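Local coordinates for protein type III effector HopU1 (Pseudomonas syringae pv. tomato, PDB 3U0J) that is a type III effector that acts as an ADP-ribosyltransferase, probably transferring ADP-ribose from NAD+ to arginine side chains of target proteins in plant immunity, at residues A163-G171 with S199-F210; L244-H254 with K262-I270. One frame throughout, in Å; residues are numbered along the deposited sequence.

Interaction 1. Residues A163-G171 with S199-F210; sequences AFRGTVYRG and STTRIKDSAQVF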
loop_
_atom_site.group_PDB
_atom_site.type_symbol
_atom_site.label_atom_id
_atom_site.label_comp_id
_atom_site.label_asym_id
_atom_site.label_seq_id
_atom_site.Cartn_x
_atom_site.Cartn_y
_atom_site.Cartn_z
ATOM N N ALA A 163 -8.191 11.100 -7.906
ATOM C CA ALA A 163 -8.806 10.078 -7.082
ATOM C C ALA A 163 -9.433 8.950 -7.914
ATOM O O ALA A 163 -9.887 9.155 -9.034
ATOM C CB ALA A 163 -9.835 10.704 -6.178
ATOM N N PHE A 164 -9.453 7.752 -7.363
ATOM C CA PHE A 164 -10.064 6.638 -8.054
ATOM C C PHE A 164 -11.316 6.276 -7.292
ATOM O O PHE A 164 -11.336 6.291 -6.056
ATOM C CB PHE A 164 -9.108 5.440 -8.129
ATOM C CG PHE A 164 -9.750 4.173 -8.629
ATOM C CD1 PHE A 164 -9.688 3.829 -9.964
ATOM C CD2 PHE A 164 -10.416 3.327 -7.764
ATOM C CE1 PHE A 164 -10.282 2.667 -10.423
ATOM C CE2 PHE A 164 -11.011 2.157 -8.216
ATOM C CZ PHE A 164 -10.945 1.829 -9.544
ATOM N N ARG A 165 -12.368 5.993 -8.046
ATOM C CA ARG A 165 -13.591 5.475 -7.489
ATOM C C ARG A 165 -13.987 4.320 -8.400
ATOM O O ARG A 165 -13.747 4.357 -9.602
ATOM C CB ARG A 165 -14.658 6.573 -7.401
ATOM C CG ARG A 165 -15.480 6.784 -8.654
ATOM C CD ARG A 165 -16.235 8.110 -8.607
ATOM N NE ARG A 165 -15.452 9.195 -9.198
ATOM C CZ ARG A 165 -15.750 9.813 -10.341
ATOM N NH1 ARG A 165 -16.838 9.475 -11.030
ATOM N NH2 ARG A 165 -14.959 10.780 -10.791
ATOM N N GLY A 166 -14.529 3.258 -7.821
ATOM C CA GLY A 166 -14.811 2.072 -8.605
ATOM C C GLY A 166 -14.443 0.784 -7.904
ATOM O O GLY A 166 -14.158 0.770 -6.713
ATOM N N THR A 167 -14.445 -0.304 -8.656
ATOM C CA THR A 167 -14.234 -1.624 -8.087
ATOM C C THR A 167 -12.789 -2.072 -8.250
ATOM O O THR A 167 -12.207 -1.947 -9.325
ATOM C CB THR A 167 -15.196 -2.670 -8.718
ATOM O OG1 THR A 167 -16.543 -2.380 -8.317
ATOM C CG2 THR A 167 -14.834 -4.075 -8.270
ATOM N N VAL A 168 -12.216 -2.575 -7.162
ATOM C CA VAL A 168 -10.886 -3.144 -7.178
ATOM C C VAL A 168 -10.994 -4.441 -6.421
ATOM O O VAL A 168 -12.035 -4.707 -5.807
ATOM C CB VAL A 168 -9.885 -2.267 -6.450
ATOM C CG1 VAL A 168 -9.700 -0.959 -7.181
ATOM C CG2 VAL A 168 -10.339 -2.027 -5.018
ATOM N N TYR A 169 -9.918 -5.233 -6.453
ATOM C CA TYR A 169 -9.918 -6.582 -5.911
ATOM C C TYR A 169 -8.676 -6.840 -5.065
ATOM O O TYR A 169 -7.651 -6.183 -5.238
ATOM C CB TYR A 169 -9.993 -7.611 -7.042
ATOM C CG TYR A 169 -11.191 -7.436 -7.957
ATOM C CD1 TYR A 169 -12.413 -8.057 -7.681
ATOM C CD2 TYR A 169 -11.098 -6.648 -9.101
ATOM C CE1 TYR A 169 -13.499 -7.884 -8.510
ATOM C CE2 TYR A 169 -12.180 -6.475 -9.942
ATOM C CZ TYR A 169 -13.375 -7.089 -9.643
ATOM O OH TYR A 169 -14.428 -6.901 -10.503
ATOM N N ARG A 170 -8.793 -7.807 -4.154
ATOM C CA ARG A 170 -7.736 -8.213 -3.232
ATOM C C ARG A 170 -7.820 -9.708 -3.113
ATOM O O ARG A 170 -8.912 -10.256 -2.984
ATOM C CB ARG A 170 -8.013 -7.691 -1.829
ATOM C CG ARG A 170 -7.312 -6.437 -1.451
ATOM C CD ARG A 170 -5.964 -6.722 -0.844
ATOM N NE ARG A 170 -6.011 -6.976 0.592
ATOM C CZ ARG A 170 -4.919 -7.222 1.315
ATOM N NH1 ARG A 170 -3.712 -7.231 0.711
ATOM N NH2 ARG A 170 -5.035 -7.462 2.628
ATOM N N GLY A 171 -6.673 -10.368 -3.110
ATOM C CA GLY A 171 -6.641 -11.790 -2.860
ATOM C C GLY A 171 -5.824 -12.035 -1.619
ATOM O O GLY A 171 -4.725 -11.502 -1.489
ATOM N N SER A 199 -3.515 -2.490 -0.335
ATOM C CA SER A 199 -3.085 -2.570 -1.714
ATOM C C SER A 199 -4.088 -3.413 -2.454
ATOM O O SER A 199 -4.462 -4.489 -1.995
ATOM C CB SER A 199 -1.705 -3.209 -1.792
ATOM O OG SER A 199 -1.348 -3.443 -3.136
ATOM N N THR A 200 -4.535 -2.928 -3.597
ATOM C CA THR A 200 -5.612 -3.597 -4.311
ATOM C C THR A 200 -5.328 -3.546 -5.805
ATOM O O THR A 200 -4.450 -2.802 -6.241
ATOM C CB THR A 200 -6.971 -2.912 -4.022
ATOM O OG1 THR A 200 -7.031 -1.640 -4.693
ATOM C CG2 THR A 200 -7.178 -2.712 -2.508
ATOM N N THR A 201 -6.059 -4.320 -6.596
ATOM C CA THR A 201 -5.824 -4.286 -8.034
ATOM C C THR A 201 -7.120 -4.125 -8.809
ATOM O O THR A 201 -8.145 -4.658 -8.419
ATOM C CB THR A 201 -5.083 -5.537 -8.521
ATOM O OG1 THR A 201 -4.876 -5.440 -9.929
ATOM C CG2 THR A 201 -5.906 -6.743 -8.256
ATOM N N ARG A 202 -7.070 -3.374 -9.903
ATOM C CA ARG A 202 -8.230 -3.239 -10.779
ATOM C C ARG A 202 -8.566 -4.530 -11.543
ATOM O O ARG A 202 -9.704 -4.738 -11.967
ATOM C CB ARG A 202 -7.998 -2.120 -11.776
ATOM C CG ARG A 202 -8.390 -0.760 -11.274
ATOM C CD ARG A 202 -8.093 0.290 -12.338
ATOM N NE ARG A 202 -6.679 0.635 -12.320
ATOM C CZ ARG A 202 -6.197 1.811 -12.711
ATOM N NH1 ARG A 202 -7.032 2.746 -13.168
ATOM N NH2 ARG A 202 -4.886 2.049 -12.638
ATOM N N ILE A 203 -7.570 -5.390 -11.712
ATOM C CA ILE A 203 -7.715 -6.574 -12.535
ATOM C C ILE A 203 -8.060 -7.821 -11.710
ATOM O O ILE A 203 -7.228 -8.321 -10.935
ATOM C CB ILE A 203 -6.421 -6.829 -13.321
ATOM C CG1 ILE A 203 -5.871 -5.513 -13.896
ATOM C CG2 ILE A 203 -6.654 -7.854 -14.407
ATOM C CD1 ILE A 203 -4.367 -5.581 -14.277
ATOM N N LYS A 204 -9.281 -8.327 -11.896
ATOM C CA LYS A 204 -9.720 -9.530 -11.206
ATOM C C LYS A 204 -8.670 -10.634 -11.237
ATOM O O LYS A 204 -8.387 -11.251 -10.215
ATOM C CB LYS A 204 -11.041 -10.042 -11.771
ATOM C CG LYS A 204 -12.230 -9.680 -10.921
ATOM C CD LYS A 204 -13.556 -10.201 -11.479
ATOM C CE LYS A 204 -13.903 -11.580 -10.929
ATOM N NZ LYS A 204 -15.285 -12.026 -11.334
ATOM N N ASP A 205 -8.079 -10.890 -12.397
ATOM C CA ASP A 205 -7.107 -11.976 -12.472
ATOM C C ASP A 205 -5.932 -11.795 -11.525
ATOM O O ASP A 205 -5.392 -12.770 -10.997
ATOM C CB ASP A 205 -6.605 -12.180 -13.898
ATOM C CG ASP A 205 -7.597 -12.949 -14.749
ATOM O OD1 ASP A 205 -8.600 -13.448 -14.183
ATOM O OD2 ASP A 205 -7.385 -13.052 -15.979
ATOM N N SER A 206 -5.540 -10.545 -11.305
ATOM C CA SER A 206 -4.343 -10.260 -10.523
ATOM C C SER A 206 -4.490 -10.567 -9.022
ATOM O O SER A 206 -3.504 -10.753 -8.313
ATOM C CB SER A 206 -3.894 -8.820 -10.763
ATOM O OG SER A 206 -3.564 -8.623 -12.133
ATOM N N ALA A 207 -5.723 -10.631 -8.537
ATOM C CA ALA A 207 -5.938 -10.954 -7.136
ATOM C C ALA A 207 -5.655 -12.431 -6.906
ATOM O O ALA A 207 -5.458 -12.876 -5.765
ATOM C CB ALA A 207 -7.342 -10.612 -6.731
ATOM N N GLN A 208 -5.635 -13.184 -8.004
ATOM C CA GLN A 208 -5.321 -14.611 -7.979
ATOM C C GLN A 208 -6.140 -15.431 -6.994
ATOM O O GLN A 208 -5.576 -16.214 -6.226
ATOM C CB GLN A 208 -3.850 -14.825 -7.679
ATOM C CG GLN A 208 -2.918 -14.172 -8.660
ATOM C CD GLN A 208 -1.508 -14.632 -8.440
ATOM O OE1 GLN A 208 -0.676 -13.899 -7.871
ATOM N NE2 GLN A 208 -1.224 -15.880 -8.849
ATOM N N VAL A 209 -7.463 -15.270 -7.050
ATOM C CA VAL A 209 -8.359 -15.922 -6.112
ATOM C C VAL A 209 -9.484 -16.610 -6.829
ATOM O O VAL A 209 -9.887 -17.710 -6.455
ATOM C CB VAL A 209 -9.083 -14.913 -5.225
ATOM C CG1 VAL A 209 -9.101 -15.400 -3.790
ATOM C CG2 VAL A 209 -8.481 -13.525 -5.362
ATOM N N PHE A 210 -10.017 -15.937 -7.840
ATOM C CA PHE A 210 -11.304 -16.319 -8.401
ATOM C C PHE A 210 -11.330 -17.626 -9.175
ATOM O O PHE A 210 -12.237 -18.439 -9.000
ATOM C CB PHE A 210 -11.864 -15.199 -9.247
ATOM C CG PHE A 210 -12.413 -14.077 -8.443
ATOM C CD1 PHE A 210 -11.710 -12.902 -8.302
ATOM C CD2 PHE A 210 -13.631 -14.207 -7.807
ATOM C CE1 PHE A 210 -12.217 -11.878 -7.554
ATOM C CE2 PHE A 210 -14.153 -13.179 -7.064
ATOM C CZ PHE A 210 -13.446 -12.016 -6.933
HETATM O O HOH W 1 -11.948 -2.868 -11.896
#

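Interaction 2. Residues L244-H254 with K262-I270; sequences LPMMSEFVIEH and KHLFVLSQI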
loop_
_atom_site.group_PDB
_atom_site.type_symbol
_atom_site.label_atom_id
_atom_site.label_comp_id
_atom_site.label_asym_id
_atom_site.label_seq_id
_atom_site.Cartn_x
_atom_site.Cartn_y
_atom_site.Cartn_z
ATOM N N LEU A 244 -4.727 2.458 -0.631
ATOM C CA LEU A 244 -5.540 3.283 0.273
ATOM C C LEU A 244 -4.697 3.889 1.373
ATOM O O LEU A 244 -3.711 3.301 1.778
ATOM C CB LEU A 244 -6.647 2.463 0.930
ATOM C CG LEU A 244 -7.848 2.027 0.088
ATOM C CD1 LEU A 244 -8.090 3.040 -0.985
ATOM C CD2 LEU A 244 -7.564 0.708 -0.552
ATOM N N PRO A 245 -5.093 5.059 1.884
ATOM C CA PRO A 245 -4.409 5.668 3.033
ATOM C C PRO A 245 -4.555 4.811 4.290
ATOM O O PRO A 245 -5.507 4.044 4.366
ATOM C CB PRO A 245 -5.176 6.981 3.243
ATOM C CG PRO A 245 -5.924 7.222 1.972
ATOM C CD PRO A 245 -6.231 5.873 1.421
ATOM N N MET A 246 -3.644 4.956 5.256
ATOM C CA MET A 246 -3.766 4.304 6.566
ATOM C C MET A 246 -5.205 4.359 7.107
ATOM O O MET A 246 -5.938 5.316 6.845
ATOM C CB MET A 246 -2.837 4.973 7.588
ATOM C CG MET A 246 -1.352 4.844 7.330
ATOM S SD MET A 246 -0.431 5.901 8.471
ATOM C CE MET A 246 -1.608 7.202 8.785
ATOM N N MET A 247 -5.598 3.342 7.876
ATOM C CA MET A 247 -6.896 3.338 8.559
ATOM C C MET A 247 -8.104 3.434 7.635
ATOM O O MET A 247 -9.075 4.136 7.940
ATOM C CB MET A 247 -6.975 4.439 9.620
ATOM C CG MET A 247 -6.369 4.022 10.954
ATOM S SD MET A 247 -7.104 2.535 11.661
ATOM C CE MET A 247 -5.720 1.923 12.590
ATOM N N SER A 248 -8.046 2.724 6.514
ATOM C CA SER A 248 -9.204 2.605 5.645
ATOM C C SER A 248 -10.239 1.689 6.282
ATOM O O SER A 248 -9.903 0.693 6.935
ATOM C CB SER A 248 -8.798 2.058 4.290
ATOM O OG SER A 248 -8.364 0.728 4.436
ATOM N N GLU A 249 -11.502 2.026 6.072
ATOM C CA GLU A 249 -12.597 1.408 6.799
ATOM C C GLU A 249 -13.655 0.905 5.822
ATOM O O GLU A 249 -14.028 1.635 4.894
ATOM C CB GLU A 249 -13.197 2.472 7.717
ATOM C CG GLU A 249 -13.653 1.967 9.059
ATOM C CD GLU A 249 -13.490 2.994 10.171
ATOM O OE1 GLU A 249 -12.615 3.895 10.068
ATOM O OE2 GLU A 249 -14.241 2.873 11.164
ATOM N N PHE A 250 -14.145 -0.324 6.023
ATOM C CA PHE A 250 -15.138 -0.918 5.101
ATOM C C PHE A 250 -16.334 -1.601 5.763
ATOM O O PHE A 250 -16.220 -2.213 6.823
ATOM C CB PHE A 250 -14.484 -1.913 4.137
ATOM C CG PHE A 250 -13.278 -1.368 3.437
ATOM C CD1 PHE A 250 -13.395 -0.762 2.195
ATOM C CD2 PHE A 250 -12.025 -1.438 4.034
ATOM C CE1 PHE A 250 -12.288 -0.242 1.557
ATOM C CE2 PHE A 250 -10.917 -0.919 3.400
ATOM C CZ PHE A 250 -11.049 -0.319 2.157
ATOM N N VAL A 251 -17.483 -1.488 5.107
ATOM C CA VAL A 251 -18.661 -2.260 5.453
ATOM C C VAL A 251 -18.642 -3.518 4.603
ATOM O O VAL A 251 -18.471 -3.441 3.382
ATOM C CB VAL A 251 -19.931 -1.484 5.088
ATOM C CG1 VAL A 251 -21.168 -2.333 5.326
ATOM C CG2 VAL A 251 -19.997 -0.177 5.867
ATOM N N ILE A 252 -18.810 -4.681 5.218
ATOM C CA ILE A 252 -18.948 -5.877 4.400
ATOM C C ILE A 252 -20.396 -6.047 3.973
ATOM O O ILE A 252 -21.230 -6.436 4.779
ATOM C CB ILE A 252 -18.486 -7.120 5.138
ATOM C CG1 ILE A 252 -17.087 -6.875 5.719
ATOM C CG2 ILE A 252 -18.503 -8.310 4.192
ATOM C CD1 ILE A 252 -16.627 -7.902 6.717
ATOM N N GLU A 253 -20.695 -5.736 2.713
ATOM C CA GLU A 253 -22.063 -5.844 2.191
ATOM C C GLU A 253 -22.545 -7.299 2.035
ATOM O O GLU A 253 -23.652 -7.625 2.447
ATOM C CB GLU A 253 -22.224 -5.096 0.852
ATOM C CG GLU A 253 -21.627 -3.679 0.779
ATOM C CD GLU A 253 -22.597 -2.582 1.202
ATOM O OE1 GLU A 253 -22.308 -1.383 0.948
ATOM O OE2 GLU A 253 -23.648 -2.916 1.790
ATOM N N HIS A 254 -21.721 -8.161 1.436
ATOM C CA HIS A 254 -22.105 -9.552 1.176
ATOM C C HIS A 254 -20.949 -10.484 1.489
ATOM O O HIS A 254 -19.807 -10.064 1.501
ATOM C CB HIS A 254 -22.532 -9.741 -0.288
ATOM C CG HIS A 254 -23.464 -8.678 -0.791
ATOM N ND1 HIS A 254 -24.811 -8.659 -0.484
ATOM C CD2 HIS A 254 -23.242 -7.591 -1.573
ATOM C CE1 HIS A 254 -25.377 -7.605 -1.054
ATOM N NE2 HIS A 254 -24.448 -6.942 -1.720
ATOM N N LYS A 262 -13.163 -21.584 -1.259
ATOM C CA LYS A 262 -12.942 -20.174 -1.513
ATOM C C LYS A 262 -14.115 -19.338 -1.038
ATOM O O LYS A 262 -15.272 -19.785 -1.040
ATOM C CB LYS A 262 -12.683 -19.926 -3.006
ATOM C CG LYS A 262 -11.567 -20.786 -3.583
ATOM C CD LYS A 262 -10.871 -20.144 -4.782
ATOM C CE LYS A 262 -9.653 -20.960 -5.161
ATOM N NZ LYS A 262 -8.573 -20.114 -5.702
ATOM N N HIS A 263 -13.814 -18.109 -0.636
ATOM C CA HIS A 263 -14.854 -17.220 -0.153
ATOM C C HIS A 263 -14.726 -15.831 -0.738
ATOM O O HIS A 263 -13.639 -15.378 -1.069
ATOM C CB HIS A 263 -14.842 -17.183 1.366
ATOM C CG HIS A 263 -14.870 -18.542 1.983
ATOM N ND1 HIS A 263 -16.031 -19.117 2.458
ATOM C CD2 HIS A 263 -13.888 -19.460 2.160
ATOM C CE1 HIS A 263 -15.756 -20.324 2.921
ATOM N NE2 HIS A 263 -14.464 -20.559 2.749
ATOM N N LEU A 264 -15.857 -15.164 -0.879
ATOM C CA LEU A 264 -15.867 -13.857 -1.464
ATOM C C LEU A 264 -16.538 -12.919 -0.497
ATOM O O LEU A 264 -17.684 -13.138 -0.114
ATOM C CB LEU A 264 -16.647 -13.883 -2.778
ATOM C CG LEU A 264 -17.074 -12.507 -3.303
ATOM C CD1 LEU A 264 -15.880 -11.720 -3.789
ATOM C CD2 LEU A 264 -18.061 -12.648 -4.415
ATOM N N PHE A 265 -15.833 -11.869 -0.099
ATOM C CA PHE A 265 -16.459 -10.803 0.682
ATOM C C PHE A 265 -16.545 -9.541 -0.136
ATOM O O PHE A 265 -15.552 -9.092 -0.716
ATOM C CB PHE A 265 -15.707 -10.551 1.981
ATOM C CG PHE A 265 -15.529 -11.771 2.778
ATOM C CD1 PHE A 265 -16.467 -12.126 3.722
ATOM C CD2 PHE A 265 -14.452 -12.609 2.541
ATOM C CE1 PHE A 265 -16.331 -13.293 4.439
ATOM C CE2 PHE A 265 -14.291 -13.769 3.255
ATOM C CZ PHE A 265 -15.237 -14.119 4.211
ATOM N N VAL A 266 -17.744 -8.985 -0.210
ATOM C CA VAL A 266 -17.932 -7.744 -0.930
ATOM C C VAL A 266 -17.814 -6.623 0.062
ATOM O O VAL A 266 -18.534 -6.590 1.052
ATOM C CB VAL A 266 -19.291 -7.675 -1.630
ATOM C CG1 VAL A 266 -19.568 -6.242 -2.066
ATOM C CG2 VAL A 266 -19.318 -8.636 -2.814
ATOM N N LEU A 267 -16.874 -5.722 -0.205
ATOM C CA LEU A 267 -16.577 -4.611 0.685
ATOM C C LEU A 267 -17.026 -3.269 0.117
ATOM O O LEU A 267 -17.060 -3.075 -1.091
ATOM C CB LEU A 267 -15.083 -4.568 0.963
ATOM C CG LEU A 267 -14.635 -5.255 2.247
ATOM C CD1 LEU A 267 -15.222 -6.633 2.350
ATOM C CD2 LEU A 267 -13.116 -5.295 2.309
ATOM N N SER A 268 -17.357 -2.341 1.001
ATOM C CA SER A 268 -17.742 -1.002 0.585
ATOM C C SER A 268 -17.012 0.046 1.432
ATOM O O SER A 268 -17.138 0.059 2.658
ATOM C CB SER A 268 -19.244 -0.836 0.717
ATOM O OG SER A 268 -19.674 0.315 0.038
ATOM N N GLN A 269 -16.243 0.915 0.779
ATOM C CA GLN A 269 -15.460 1.918 1.493
ATOM C C GLN A 269 -16.340 2.979 2.146
ATOM O O GLN A 269 -17.326 3.443 1.560
ATOM C CB GLN A 269 -14.463 2.592 0.557
ATOM C CG GLN A 269 -13.474 3.489 1.264
ATOM C CD GLN A 269 -12.590 4.258 0.297
ATOM O OE1 GLN A 269 -12.955 4.471 -0.865
ATOM N NE2 GLN A 269 -11.415 4.675 0.771
ATOM N N ILE A 270 -15.961 3.354 3.363
ATOM C CA ILE A 270 -16.605 4.425 4.103
ATOM C C ILE A 270 -15.830 5.738 3.945
ATOM O O ILE A 270 -14.584 5.753 3.976
ATOM C CB ILE A 270 -16.647 4.056 5.573
ATOM C CG1 ILE A 270 -17.554 2.851 5.757
ATOM C CG2 ILE A 270 -17.123 5.224 6.422
ATOM C CD1 ILE A 270 -17.495 2.283 7.128
HETATM O O HOH W 2 -11.960 4.484 4.567
#

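Interaction 1. Residues A163-G171 with S199-F210
Tyr169 and Thr201 form a single antiparallel, hydrogen-bonded pair where strands 167-171 and 199-201 meet at 115°. Tyr169 N donates to Thr201 O (2.7 Å), and Thr201 N returns a bond to Tyr169 O (2.8 Å). A water donates to both Thr167 O and Arg202 O, bridging the backbones just beyond this pair. At the other end, Gly171 CA makes a CA-H...O contact with Ala207 O. Thr201 OG1 accepts from Ile203 N in an ST turn as the strand ends, and it also has a hydrogen bond with Glu239 O.

Among the side chains, Tyr169 makes the most extensive contact. Lys204 CG lies over one face of its ring, while Arg202 O lies in the ring plane at the edge, 3.6 Å from Tyr169 CE2. Lys204 bends at chi3 (91°), which carries CE over the centre of the Phe210 ring; the one aliphatic chain thus touches both aromatics. The two rings stand almost perpendicular and touch through Tyr169 CD1 and Phe210 CE1, 3.8 Å apart. Ala207 CB packs against Tyr169 CB at 4.0 Å, and Val209 CG2 against Gly171 CA at 3.6 Å.

Phe164 CE1 reaches the aliphatic part of Arg202, 3.8 Å from CD, while the guanidinium makes a salt bridge to Asp229. Val168 CG2 lies against Thr200, whose OG1 is hydrogen-bonded to Ile242 O.

Tyr169-Arg170-Gly171 and Ser199-Thr200-Thr201 resemble the arginine and Ser-Thr-Ser motifs of R-S-E-class ADP-ribosyltransferases, consistent with a place beside the NAD+ cleft. Strand 167-172 is the outermost of its mixed sheet and pairs with 218-224, whereas 199-201 is the edge of a second sheet and pairs with 241-243, so the contact joins the two sheets.

Interaction 2. Residues L244-H254 with K262-I270
Strands 248-254 and 263-269 run antiparallel as the arms of a beta hairpin, Val251 and Ser268 forming a hydrogen-bonded pair (Val251 N to Ser268 O, 2.9 Å; Ser268 N to Val251 O, 2.8 Å) flanked by the non-hydrogen-bonded pairs Phe250-Gln269 and Ile252-Leu267. Ile270 N extends the pairing to Glu249 O, and a water between Glu249 N and Ile270 O follows it.

On one face, the Phe250 ring crosses Gln269 at a slant, with CE1 3.7 Å from Gln269 CB; ring and amide planes are 18° apart. Gln269 is extended, its CG anti to the backbone N (chi1 -171°), and this carries the amide past the ring to Arg226, whose backbone N bonds to OE1. Leu267 CG meets Phe250 CB at 3.8 Å, and its CD1 lies 3.9 Å from Ile252 CG1, the two side chains pointing the same way.

A classic beta bulge interrupts the hairpin where Glu253 and His254 both face Val266: Val266 O accepts a weak bond from Glu253 N, and Val266 N donates to His254 O. The hairpin supplies two central strands of the mixed sheet, between 218-224 and 192-194, and helix 176-188 packs on Ile252 and Phe265.

The other face carries Val251, Ser268, Val266 and His254. Val266 CG1 approaches the His254 ring at its edge, 3.9 Å from CD2. Glu253 bends at chi2 (-90°), bringing its carboxylate beside Ser268. Near the chain terminus Ile270 CD1 packs on Val251 CG2 at 3.7 Å, while Glu249 turns its carboxylate away into salt bridges with Arg133 and Arg191.

Overall arrangement
Both interactions reach the same mixed sheet, where strand 218-224 separates the outermost strand of interaction 1 from the hairpin of interaction 2. Interaction 2 lies within this sheet: regular backbone pairing dominates, with a largely apolar, buried face (Gln269 is its polar member) and a more exposed face that mixes valines with serine and histidine. Interaction 1 instead joins the sheet to a second one through one bridge, and depends more on aromatic and aliphatic contacts with the irregular segment after strand 199-201. Both are partly buried. They meet directly: Lys262 NZ probably bonds to Val209 O, 2.8 Å away, Thr200 CG2 packs on Leu244 CD2, and Phe210 touches Leu264.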